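Side-chain contacts in rRNA adenine N-6-methyltransferase (Saccharopolyspora erythraea, PDB 6NVM), which dimethylates N6 of a single 23S rRNA adenine with S-adenosyl-L-methionine as methyl donor, conferring resistance to macrolide, lincosamide and streptogramin B antibiotics: residues G228-L231 with E232-E235; R261-A264 with A265-A269; A278-R281 with P282-L286. All coordinates share one frame; numbering follows the deposited sequence.

Interaction 1 of 3, residues G228-L231 with E232-E235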
ATOM      1  N   GLY A 228      -1.065  12.764  16.710  1.00 39.87           N
ATOM      2  CA  GLY A 228      -1.064  12.743  18.163  1.00 44.71           C
ATOM      3  C   GLY A 228      -2.239  11.981  18.741  1.00 45.44           C
ATOM      4  O   GLY A 228      -2.616  10.901  18.267  1.00 42.42           O
ATOM      5  N   ALA A 229      -2.826  12.551  19.796  1.00 44.66           N
ATOM      6  CA  ALA A 229      -3.896  11.873  20.517  1.00 44.79           C
ATOM      7  C   ALA A 229      -5.175  11.804  19.694  1.00 39.69           C
ATOM      8  O   ALA A 229      -5.931  10.832  19.811  1.00 37.44           O
ATOM      9  CB  ALA A 229      -4.164  12.580  21.847  1.00 48.96           C
ATOM     10  N   ALA A 230      -5.443  12.815  18.867  1.00 39.98           N
ATOM     11  CA  ALA A 230      -6.618  12.745  18.005  1.00 37.74           C
ATOM     12  C   ALA A 230      -6.524  11.551  17.066  1.00 35.82           C
ATOM     13  O   ALA A 230      -7.505  10.821  16.880  1.00 34.65           O
ATOM     14  CB  ALA A 230      -6.779  14.045  17.217  1.00 38.28           C
ATOM     15  N   LEU A 231      -5.349  11.324  16.472  1.00 36.98           N
ATOM     16  CA  LEU A 231      -5.174  10.152  15.624  1.00 36.49           C
ATOM     17  C   LEU A 231      -5.441   8.869  16.402  1.00 39.20           C
ATOM     18  O   LEU A 231      -6.094   7.951  15.892  1.00 38.01           O
ATOM     19  CB  LEU A 231      -3.767  10.130  15.036  1.00 36.59           C
ATOM     20  CG  LEU A 231      -3.434   8.880  14.218  1.00 35.48           C
ATOM     21  CD1 LEU A 231      -4.359   8.753  13.015  1.00 35.85           C
ATOM     22  CD2 LEU A 231      -1.982   8.907  13.773  1.00 36.85           C
ATOM     23  N   GLU A 232      -4.937   8.782  17.637  0.62 38.74           N
ATOM     24  CA  GLU A 232      -5.184   7.596  18.451  0.62 40.70           C
ATOM     25  C   GLU A 232      -6.671   7.414  18.724  0.62 37.71           C
ATOM     26  O   GLU A 232      -7.175   6.285  18.720  0.62 36.85           O
ATOM     27  CB  GLU A 232      -4.403   7.684  19.766  0.62 46.87           C
ATOM     28  CG  GLU A 232      -2.891   7.574  19.596  0.62 52.48           C
ATOM     29  CD  GLU A 232      -2.139   7.555  20.918  0.62 64.46           C
ATOM     30  OE1 GLU A 232      -2.762   7.259  21.958  0.62 69.63           O
ATOM     31  OE2 GLU A 232      -0.923   7.838  20.914  0.62 67.78           O
ATOM     32  N   ARG A 233      -7.395   8.512  18.967  1.00 34.23           N
ATOM     33  CA  ARG A 233      -8.833   8.406  19.179  1.00 35.17           C
ATOM     34  C   ARG A 233      -9.537   7.937  17.909  1.00 33.74           C
ATOM     35  O   ARG A 233     -10.492   7.151  17.975  1.00 30.84           O
ATOM     36  CB  ARG A 233      -9.394   9.744  19.664  1.00 37.04           C
ATOM     37  CG  ARG A 233      -8.940  10.108  21.084  1.00 38.94           C
ATOM     38  CD  ARG A 233      -9.772  11.231  21.696  1.00 40.49           C
ATOM     39  NE  ARG A 233      -9.739  12.448  20.887  1.00 38.55           N
ATOM     40  CZ  ARG A 233      -8.777  13.366  20.934  1.00 41.42           C
ATOM     41  NH1 ARG A 233      -7.745  13.226  21.758  1.00 41.03           N
ATOM     42  NH2 ARG A 233      -8.846  14.433  20.150  1.00 42.79           N
ATOM     43  N   TYR A 234      -9.068   8.389  16.743  1.00 34.04           N
ATOM     44  CA  TYR A 234      -9.603   7.892  15.478  1.00 34.54           C
ATOM     45  C   TYR A 234      -9.370   6.393  15.340  1.00 36.06           C
ATOM     46  O   TYR A 234     -10.284   5.641  14.982  1.00 34.03           O
ATOM     47  CB  TYR A 234      -8.957   8.642  14.312  1.00 32.36           C
ATOM     48  CG  TYR A 234      -9.247   8.058  12.946  1.00 31.75           C
ATOM     49  CD1 TYR A 234     -10.392   8.412  12.246  1.00 28.41           C
ATOM     50  CD2 TYR A 234      -8.368   7.160  12.352  1.00 30.27           C
ATOM     51  CE1 TYR A 234     -10.657   7.887  10.988  1.00 27.66           C
ATOM     52  CE2 TYR A 234      -8.624   6.629  11.098  1.00 30.07           C
ATOM     53  CZ  TYR A 234      -9.766   6.997  10.420  1.00 27.06           C
ATOM     54  OH  TYR A 234     -10.019   6.474   9.174  1.00 30.16           O
ATOM     55  N   GLU A 235      -8.138   5.948  15.594  0.69 36.07           N
ATOM     56  CA  GLU A 235      -7.821   4.528  15.480  0.69 38.33           C
ATOM     57  C   GLU A 235      -8.678   3.696  16.426  0.69 39.77           C
ATOM     58  O   GLU A 235      -9.130   2.602  16.067  0.69 40.50           O
ATOM     59  CB  GLU A 235      -6.331   4.310  15.755  0.69 38.45           C
ATOM     60  CG  GLU A 235      -5.430   4.921  14.678  0.69 36.72           C
ATOM     61  CD  GLU A 235      -3.986   5.111  15.126  0.69 39.37           C
ATOM     62  OE1 GLU A 235      -3.715   5.070  16.349  0.69 42.10           O
ATOM     63  OE2 GLU A 235      -3.118   5.314  14.249  0.69 40.22           O
TER
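Arg233 reaches back along the first turns of helix 228-243 and lays its guanidinium over Ala229 and Ala230. Arg233 NH1 lies 3.6 Å from Ala229 CB, and Ala230 CA lies 3.5 Å above the plane of the group, toward its rim. The side chain can turn back because CG is anti to the carbonyl carbon (chi1 -69°) and, after an extended chi2, it bends at chi3. No hydrogen bond joins the guanidinium to the alanines: its charge is answered by a salt bridge from NE to Asp293, near the end of the modelled chain.

Within the same turns the backbone pairs with itself. The N-H groups of Glu232, Arg233, Tyr234 and Glu235 bond in turn to the carbonyl oxygens of Gly228, Ala229, Ala230 and Leu231. The bond from Glu232 N to Gly228 O is the longest of the four at 3.2 Å, whereas Glu235 N meets Leu231 O at 2.9 Å.

Leu231 CD1 is 4.4 Å from CD2 of the Tyr234 ring, a loose contact, and the phenol OH bonds to the carbonyl oxygen of Val186. Among the side chains the local touches are thus van der Waals, with no hydrogen bond; the polar bonds within the turn are those of the backbone, while Arg233 and Tyr234 spend their polar ends on tying this helix to other parts of the chain.

Interaction 2 of 3, residues R261-A264 with A265-A269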
ATOM      1  N   ARG A 261     -24.850  12.172  20.328  1.00 45.89           N
ATOM      2  CA  ARG A 261     -23.682  12.479  19.511  1.00 45.40           C
ATOM      3  C   ARG A 261     -23.484  11.444  18.414  1.00 40.65           C
ATOM      4  O   ARG A 261     -23.014  11.786  17.323  1.00 37.74           O
ATOM      5  CB  ARG A 261     -22.434  12.566  20.388  1.00 48.59           C
ATOM      6  CG  ARG A 261     -21.235  13.169  19.678  1.00 55.57           C
ATOM      7  CD  ARG A 261     -19.976  13.047  20.512  1.00 64.19           C
ATOM      8  NE  ARG A 261     -20.121  13.667  21.825  1.00 73.93           N
ATOM      9  CZ  ARG A 261     -19.213  13.586  22.792  1.00 83.10           C
ATOM     10  NH1 ARG A 261     -18.089  12.908  22.599  1.00 84.17           N
ATOM     11  NH2 ARG A 261     -19.430  14.182  23.956  1.00 88.37           N
ATOM     12  N   VAL A 262     -23.823  10.182  18.685  1.00 42.49           N
ATOM     13  CA  VAL A 262     -23.698   9.132  17.676  1.00 40.96           C
ATOM     14  C   VAL A 262     -24.632   9.411  16.505  1.00 37.01           C
ATOM     15  O   VAL A 262     -24.239   9.321  15.336  1.00 33.31           O
ATOM     16  CB  VAL A 262     -23.977   7.754  18.305  1.00 40.25           C
ATOM     17  CG1 VAL A 262     -24.146   6.680  17.227  1.00 40.92           C
ATOM     18  CG2 VAL A 262     -22.854   7.374  19.256  1.00 42.24           C
ATOM     19  N   GLU A 263     -25.893   9.735  16.803  0.56 36.78           N
ATOM     20  CA  GLU A 263     -26.844  10.047  15.741  0.56 35.83           C
ATOM     21  C   GLU A 263     -26.374  11.243  14.926  0.56 33.05           C
ATOM     22  O   GLU A 263     -26.421  11.219  13.690  0.56 31.16           O
ATOM     23  CB  GLU A 263     -28.235  10.309  16.333  0.56 40.70           C
ATOM     24  CG  GLU A 263     -29.282  10.698  15.284  0.56 43.54           C
ATOM     25  CD  GLU A 263     -30.696  10.799  15.838  0.56 52.45           C
ATOM     26  OE1 GLU A 263     -30.906  10.440  17.017  0.56 56.10           O
ATOM     27  OE2 GLU A 263     -31.598  11.235  15.088  0.56 50.11           O
ATOM     28  N   ALA A 264     -25.899  12.293  15.599  1.00 35.86           N
ATOM     29  CA  ALA A 264     -25.420  13.474  14.887  1.00 39.59           C
ATOM     30  C   ALA A 264     -24.216  13.142  14.011  1.00 32.92           C
ATOM     31  O   ALA A 264     -24.068  13.692  12.911  1.00 32.00           O
ATOM     32  CB  ALA A 264     -25.064  14.578  15.883  1.00 43.94           C
ATOM     33  N   ALA A 265     -23.338  12.256  14.491  1.00 32.71           N
ATOM     34  CA  ALA A 265     -22.124  11.923  13.748  1.00 34.34           C
ATOM     35  C   ALA A 265     -22.440  11.083  12.519  1.00 30.60           C
ATOM     36  O   ALA A 265     -21.899  11.322  11.435  1.00 28.81           O
ATOM     37  CB  ALA A 265     -21.141  11.188  14.656  1.00 34.30           C
ATOM     38  N   LEU A 266     -23.294  10.073  12.676  1.00 32.84           N
ATOM     39  CA  LEU A 266     -23.730   9.284  11.528  1.00 32.73           C
ATOM     40  C   LEU A 266     -24.323  10.179  10.448  1.00 31.12           C
ATOM     41  O   LEU A 266     -23.957  10.080   9.270  1.00 32.77           O
ATOM     42  CB  LEU A 266     -24.741   8.229  11.977  1.00 33.61           C
ATOM     43  CG  LEU A 266     -24.169   7.106  12.841  1.00 38.83           C
ATOM     44  CD1 LEU A 266     -25.296   6.295  13.472  1.00 40.53           C
ATOM     45  CD2 LEU A 266     -23.258   6.198  12.026  1.00 36.38           C
ATOM     46  N   ASP A 267     -25.230  11.080  10.836  1.00 29.90           N
ATOM     47  CA  ASP A 267     -25.851  11.964   9.858  1.00 28.60           C
ATOM     48  C   ASP A 267     -24.813  12.875   9.203  1.00 28.60           C
ATOM     49  O   ASP A 267     -24.847  13.095   7.988  1.00 29.41           O
ATOM     50  CB  ASP A 267     -26.953  12.792  10.521  1.00 28.97           C
ATOM     51  CG  ASP A 267     -28.227  11.987  10.787  1.00 34.69           C
ATOM     52  OD1 ASP A 267     -28.288  10.790  10.421  1.00 32.67           O
ATOM     53  OD2 ASP A 267     -29.180  12.561  11.361  1.00 35.09           O
ATOM     54  N   HIS A 268     -23.883  13.415   9.995  1.00 31.57           N
ATOM     55  CA  HIS A 268     -22.828  14.260   9.442  1.00 33.07           C
ATOM     56  C   HIS A 268     -22.007  13.505   8.402  1.00 31.59           C
ATOM     57  O   HIS A 268     -21.652  14.059   7.352  1.00 32.93           O
ATOM     58  CB  HIS A 268     -21.935  14.774  10.578  1.00 31.95           C
ATOM     59  CG  HIS A 268     -20.798  15.632  10.117  1.00 37.73           C
ATOM     60  ND1 HIS A 268     -20.989  16.798   9.408  1.00 39.51           N
ATOM     61  CD2 HIS A 268     -19.458  15.491  10.262  1.00 38.71           C
ATOM     62  CE1 HIS A 268     -19.813  17.339   9.134  1.00 39.64           C
ATOM     63  NE2 HIS A 268     -18.869  16.566   9.641  1.00 37.79           N
ATOM     64  N   ALA A 269     -21.700  12.237   8.675  1.00 32.26           N
ATOM     65  CA  ALA A 269     -20.914  11.423   7.762  1.00 33.52           C
ATOM     66  C   ALA A 269     -21.728  10.880   6.598  1.00 33.54           C
ATOM     67  O   ALA A 269     -21.139  10.362   5.643  1.00 33.11           O
ATOM     68  CB  ALA A 269     -20.277  10.258   8.520  1.00 35.95           C
TER
HETATM   69  O   HOH W   1     -28.140   9.142  12.704  0.62 35.84           O
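From Arg261 to Ala269 the backbone runs as regular alpha-helix, nearly the whole of helix 259-269, with i to i+4 hydrogen bonds in unbroken succession. Ala265 N, Leu266 N, Asp267 N and His268 N donate to the carbonyl oxygens of Arg261, Val262, Glu263 and Ala264. They are not equally straight: the bond from Leu266 N to Val262 O, 2.9 Å long, is almost linear at 176°, whereas the one from Ala265 N to Arg261 O closes to 144°.

Val262 and Leu266, one turn apart, lie side by side and point the same way, with CG1 of Val262 3.9 Å from CD1 of Leu266. The leucine's chi1 of -69° keeps its CG beside its own backbone N, and this lays Leu266 CG 3.3 Å from Val262 O, the acceptor of that N-H. Together the pair forms an apolar stripe against helix 249-254, where both touch Gln250 and the valine also reaches Leu253 and Leu254.

A second pair one turn apart, Glu263 and Asp267, is acidic. In one of two conformers of Glu263, its OE2 stands 4.6 Å from Asp267 OD2, so any repulsion between them is possible but probably slight. A water donates to Glu263 O and, at 2.8 Å, to Asp267 OD1, adding a second donor to a carbonyl already used by Asp267 N.

Toward helix 282-292, Ala264 and Ala265 rest on Arg291, while His268 NE2 bonds to Glu290. An apolar stripe on one side, acids on another and small alanines against a neighbouring helix are the marks of an amphipathic helix, here part of the all-helical C-terminal region that follows the Rossmann-like methyltransferase domain.

Interaction 3 of 3, residues A278-R281 with P282-L286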
ATOM      1  N   ALA A 278     -17.703  -2.559   6.373  1.00 43.21           N
ATOM      2  CA  ALA A 278     -16.711  -2.650   5.310  1.00 45.14           C
ATOM      3  C   ALA A 278     -17.038  -1.783   4.101  1.00 40.47           C
ATOM      4  O   ALA A 278     -16.162  -1.594   3.250  1.00 41.12           O
ATOM      5  CB  ALA A 278     -16.559  -4.108   4.867  1.00 49.02           C
ATOM      6  N   TYR A 279     -18.256  -1.251   3.994  1.00 37.58           N
ATOM      7  CA  TYR A 279     -18.625  -0.414   2.858  1.00 39.71           C
ATOM      8  C   TYR A 279     -18.677   1.072   3.200  1.00 34.64           C
ATOM      9  O   TYR A 279     -18.971   1.885   2.319  1.00 36.49           O
ATOM     10  CB  TYR A 279     -19.970  -0.869   2.279  1.00 48.63           C
ATOM     11  CG  TYR A 279     -19.832  -2.080   1.383  1.00 57.22           C
ATOM     12  CD1 TYR A 279     -19.816  -3.364   1.915  1.00 62.21           C
ATOM     13  CD2 TYR A 279     -19.693  -1.939   0.008  1.00 62.18           C
ATOM     14  CE1 TYR A 279     -19.676  -4.473   1.102  1.00 67.66           C
ATOM     15  CE2 TYR A 279     -19.552  -3.043  -0.816  1.00 67.23           C
ATOM     16  CZ  TYR A 279     -19.543  -4.308  -0.263  1.00 71.18           C
ATOM     17  OH  TYR A 279     -19.402  -5.409  -1.081  1.00 76.37           O
ATOM     18  N   VAL A 280     -18.373   1.446   4.441  1.00 34.24           N
ATOM     19  CA  VAL A 280     -18.177   2.854   4.771  1.00 34.66           C
ATOM     20  C   VAL A 280     -16.879   3.336   4.136  1.00 32.45           C
ATOM     21  O   VAL A 280     -15.842   2.670   4.231  1.00 32.11           O
ATOM     22  CB  VAL A 280     -18.157   3.049   6.295  1.00 33.68           C
ATOM     23  CG1 VAL A 280     -17.997   4.528   6.651  1.00 32.32           C
ATOM     24  CG2 VAL A 280     -19.415   2.468   6.923  1.00 36.22           C
ATOM     25  N   ARG A 281     -16.927   4.501   3.493  1.00 32.40           N
ATOM     26  CA  ARG A 281     -15.762   5.020   2.797  1.00 32.11           C
ATOM     27  C   ARG A 281     -14.832   5.766   3.751  1.00 32.90           C
ATOM     28  O   ARG A 281     -15.257   6.263   4.797  1.00 32.11           O
ATOM     29  CB  ARG A 281     -16.194   5.951   1.665  1.00 33.53           C
ATOM     30  CG  ARG A 281     -16.962   5.252   0.548  1.00 41.06           C
ATOM     31  CD  ARG A 281     -17.223   6.179  -0.631  1.00 45.54           C
ATOM     32  NE  ARG A 281     -18.309   7.125  -0.367  1.00 52.76           N
ATOM     33  CZ  ARG A 281     -19.590   6.907  -0.661  1.00 55.86           C
ATOM     34  NH1 ARG A 281     -19.966   5.770  -1.236  1.00 59.58           N
ATOM     35  NH2 ARG A 281     -20.505   7.828  -0.381  1.00 54.64           N
ATOM     36  N   PRO A 282     -13.544   5.860   3.406  1.00 33.50           N
ATOM     37  CA  PRO A 282     -12.614   6.606   4.272  1.00 30.68           C
ATOM     38  C   PRO A 282     -13.044   8.038   4.535  1.00 28.89           C
ATOM     39  O   PRO A 282     -12.890   8.530   5.659  1.00 32.41           O
ATOM     40  CB  PRO A 282     -11.295   6.535   3.492  1.00 30.04           C
ATOM     41  CG  PRO A 282     -11.396   5.275   2.721  1.00 32.33           C
ATOM     42  CD  PRO A 282     -12.838   5.151   2.325  1.00 32.32           C
ATOM     43  N   GLU A 283     -13.574   8.734   3.529  1.00 31.85           N
ATOM     44  CA  GLU A 283     -14.007  10.105   3.765  1.00 35.75           C
ATOM     45  C   GLU A 283     -15.168  10.150   4.752  1.00 33.02           C
ATOM     46  O   GLU A 283     -15.313  11.125   5.492  1.00 31.81           O
ATOM     47  CB  GLU A 283     -14.386  10.783   2.446  1.00 38.96           C
ATOM     48  CG  GLU A 283     -15.433  10.048   1.624  1.00 44.89           C
ATOM     49  CD  GLU A 283     -14.825   9.073   0.628  1.00 49.91           C
ATOM     50  OE1 GLU A 283     -13.651   8.663   0.811  1.00 45.07           O
ATOM     51  OE2 GLU A 283     -15.531   8.719  -0.344  1.00 55.33           O
ATOM     52  N   GLN A 284     -15.989   9.100   4.783  1.00 31.75           N
ATOM     53  CA  GLN A 284     -17.072   9.026   5.760  1.00 27.38           C
ATOM     54  C   GLN A 284     -16.537   8.744   7.161  1.00 27.33           C
ATOM     55  O   GLN A 284     -17.019   9.321   8.140  1.00 28.75           O
ATOM     56  CB  GLN A 284     -18.081   7.965   5.329  1.00 29.91           C
ATOM     57  CG  GLN A 284     -18.829   8.369   4.066  1.00 32.40           C
ATOM     58  CD  GLN A 284     -19.736   7.285   3.537  1.00 35.93           C
ATOM     59  OE1 GLN A 284     -19.299   6.168   3.283  1.00 36.94           O
ATOM     60  NE2 GLN A 284     -21.012   7.614   3.367  1.00 40.70           N
ATOM     61  N   TRP A 285     -15.531   7.871   7.278  1.00 26.62           N
ATOM     62  CA  TRP A 285     -14.924   7.618   8.580  1.00 26.96           C
ATOM     63  C   TRP A 285     -14.341   8.894   9.179  1.00 28.80           C
ATOM     64  O   TRP A 285     -14.466   9.137  10.385  1.00 31.62           O
ATOM     65  CB  TRP A 285     -13.835   6.554   8.455  1.00 29.74           C
ATOM     66  CG  TRP A 285     -14.334   5.150   8.270  1.00 27.79           C
ATOM     67  CD1 TRP A 285     -14.197   4.373   7.158  1.00 29.16           C
ATOM     68  CD2 TRP A 285     -15.023   4.347   9.237  1.00 29.22           C
ATOM     69  NE1 TRP A 285     -14.761   3.141   7.368  1.00 33.69           N
ATOM     70  CE2 TRP A 285     -15.278   3.099   8.636  1.00 34.99           C
ATOM     71  CE3 TRP A 285     -15.456   4.565  10.547  1.00 32.85           C
ATOM     72  CZ2 TRP A 285     -15.951   2.073   9.299  1.00 38.06           C
ATOM     73  CZ3 TRP A 285     -16.122   3.542  11.206  1.00 38.77           C
ATOM     74  CH2 TRP A 285     -16.362   2.314  10.579  1.00 40.23           C
ATOM     75  N   LEU A 286     -13.688   9.715   8.352  1.00 31.15           N
ATOM     76  CA  LEU A 286     -13.124  10.971   8.843  1.00 33.32           C
ATOM     77  C   LEU A 286     -14.219  11.912   9.336  1.00 30.46           C
ATOM     78  O   LEU A 286     -14.092  12.533  10.398  1.00 30.02           O
ATOM     79  CB  LEU A 286     -12.312  11.647   7.742  1.00 33.90           C
ATOM     80  CG  LEU A 286     -11.033  10.954   7.288  1.00 37.66           C
ATOM     81  CD1 LEU A 286     -10.465  11.674   6.059  1.00 36.52           C
ATOM     82  CD2 LEU A 286     -10.038  10.939   8.422  1.00 37.44           C
TER
HETATM   83  O   HOH W   2     -20.700   4.002   2.156  1.00 40.68           O
HETATM   84  O   HOH W   3     -14.850   0.774   5.934  1.00 34.47           O
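This is a helix N-terminus contact: a 3-10 turn at 278-279 and the two loop residues after it, at the end of the connection from helix 259-269, are fastened to the first turn of helix 282-292, with Arg281 as N-cap residue. Arg281 O receives Trp285 N at 3.0 Å, the opening bond of the helix, and a weak, strongly bent one from Gln284 N.

Gln284 returns the grip. Gln284 OE1 accepts Arg281 N at 2.9 Å and 172°, with the donor in the carbonyl plane on a lone pair. A water donating to both OE1 and Tyr279 O gives that oxygen a second bond. The glutamine amide lies stacked against the Arg281 guanidinium, their planes 8° apart.

Glu283 meets the same arginine near the guanidinium plane, Glu283 OE2 forming a salt bridge with Arg281 NE at 3.2 Å. The glutamate CG stands between the backbone N and the carbonyl carbon (chi1 55°), and a bend at chi2 turns the carboxylate back toward the loop.

On the buried side, Val280 lies over one face of the Trp285 indole. Val280 CG1 sits 3.6 Å from the centroid of the Trp285 five-membered ring, a CH-pi contact. Trp285 NE1 makes a weak bond to Val280 O, and a water in the ring plane also joins the two, accepting from NE1 and donating to Val280 O. Tyr234, Met237 and Cys241 of helix 228-243 also touch Trp285.

The N3 glutamine side chain accepting the N-cap N-H is one half of a capping box; the Arg281 side chain does not supply the other half.

Overall arrangement
All three contacts are local and follow one another in series, with no nesting or crossing; none closes a long loop. Interaction 1 starts helix 228-243, after strand 213-220 of the central sheet and a short linker. Helix 249-254 intervenes before interaction 2, on helix 259-269, and interaction 3 then turns the chain into helix 282-292. That last helix is the common neighbour: Tyr234 of interaction 1 packs on Trp285 and Leu286, and Ala269 CB of interaction 2 lies 3.4 Å from Gln284 O. Interactions 1 and 2 do not touch, their nearest atoms being about 9 Å apart. Helices 228-243 and 259-269 thus both pack on helix 282-292 in the C-terminal helical region.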